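Local coordinates for putative pyrroline carboxylate reductase (Streptococcus pyogenes, PDB 2AHR) that catalyses the NAD(P)H-dependent reduction of 1-pyrroline-5-carboxylate to L-proline, the last step of proline biosynthesis, at the interface of chains A and B. Sequence-based numbering; all coordinates share one arbitrary frame. Chains: chain A/B, putative pyrroline carboxylate reductase.

The interface of chains A and B. Residues chain A 228-229; chain B 91, 162, 166-167, 252, 256, 259.
A:Thr228 and A:Thr229 open helix 228-239 of one subunit and meet B:Ser167, in the first half of helix 158-185 of the other. The site belongs to the domain-swapped helical dimer of the pyrroline-5-carboxylate reductase family. The swap brings this helix start close to the NADP-binding residue B:Ala91 of the partner. In relatives, a threonine at the position of A:Thr229 helps bind the substrate, so this residue probably lines the pyrroline-5-carboxylate site between the subunits.

Both threonine hydroxyls converge on the B:Ser167 hydroxyl, about 84° apart as seen from OG. A:Thr228 OG1 donates a hydrogen bond to B:Ser167 OG over 3.1 Å. A:Thr229 OG1 is hydrogen-bonded to the same OG of B:Ser167 at 2.7 Å; which of the two is the donor cannot be told from the structure. The neighbouring threonines reach one oxygen by different torsions. OG1 of A:Thr228 stands between its backbone N and carbonyl carbon (chi1 62°), whereas OG1 of A:Thr229 lies opposite the carbonyl carbon (chi1 -53°).

The tight part surrounds A:Thr228, which has 66 Å² hidden by chain B. Its side chain crosses that of B:Thr252 at about a right angle, with CB 3.7 Å from the B:Thr252 methyl CG2. Its own methyl, CG2, points the other way, over the backbone of helix 241-258, and lies 3.7 Å from B:Ala256 CA. The B:Ala91 methyl touches the same CG2.

Packing is looser at the borders. B:Leu259, the C-terminal residue, brings only CD1 near, 4.1 Å from A:Thr228 CG2. A:Thr229 has only 14 Å² hidden; apart from its hydroxyl bond, it meets B:Ser167 more loosely, with its methyl alongside the carbonyl oxygen.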
# COMPACT_ATOMS: atom_id res chain seq x y z
N THR A 228 8.88 -16.48 20.88
CA THR A 228 9.37 -16.18 19.53
C THR A 228 8.30 -16.48 18.49
O THR A 228 8.08 -15.68 17.58
CB THR A 228 10.69 -16.97 19.18
OG1 THR A 228 10.43 -18.38 19.20
CG2 THR A 228 11.84 -16.69 20.17
N THR A 229 7.64 -17.63 18.63
CA THR A 229 6.66 -18.09 17.64
C THR A 229 5.49 -17.15 17.46
O THR A 229 5.06 -16.94 16.35
CB THR A 229 6.13 -19.50 17.96
OG1 THR A 229 7.23 -20.40 18.14
CG2 THR A 229 5.25 -20.02 16.81
N ALA B 91 14.31 -20.87 24.17
CA ALA B 91 14.65 -19.90 23.13
C ALA B 91 15.45 -18.74 23.72
O ALA B 91 15.19 -18.31 24.84
CB ALA B 91 13.38 -19.36 22.50
N THR B 162 16.02 -22.07 15.91
CA THR B 162 14.76 -21.88 16.64
C THR B 162 13.59 -21.49 15.70
O THR B 162 12.50 -22.03 15.79
CB THR B 162 14.92 -20.78 17.74
OG1 THR B 162 15.97 -21.15 18.62
CG2 THR B 162 13.61 -20.55 18.54
N GLY B 166 11.79 -24.78 15.40
CA GLY B 166 11.03 -24.70 16.64
C GLY B 166 9.72 -23.96 16.47
O GLY B 166 8.68 -24.45 16.90
N SER B 167 9.78 -22.77 15.87
CA SER B 167 8.60 -21.96 15.60
C SER B 167 7.83 -22.37 14.34
O SER B 167 6.61 -22.20 14.29
CB SER B 167 9.00 -20.48 15.46
OG SER B 167 9.52 -20.02 16.70
N THR B 252 10.82 -13.58 14.26
CA THR B 252 11.03 -14.69 15.21
C THR B 252 12.44 -14.59 15.82
O THR B 252 12.63 -14.70 17.02
CB THR B 252 10.85 -16.03 14.51
OG1 THR B 252 9.59 -16.03 13.83
CG2 THR B 252 10.91 -17.22 15.51
N ALA B 256 13.99 -13.71 19.58
CA ALA B 256 14.92 -14.62 20.27
C ALA B 256 16.13 -13.81 20.76
O ALA B 256 16.55 -13.94 21.90
CB ALA B 256 15.37 -15.75 19.33
N LEU B 259 15.19 -11.75 23.87
CA LEU B 259 15.04 -12.56 25.09
C LEU B 259 16.40 -12.75 25.77
O LEU B 259 17.45 -12.81 25.12
CB LEU B 259 14.40 -13.91 24.80
CG LEU B 259 12.94 -13.96 24.35
CD1 LEU B 259 12.57 -15.39 23.97
CD2 LEU B 259 11.98 -13.39 25.42
OXT LEU B 259 16.47 -12.84 27.00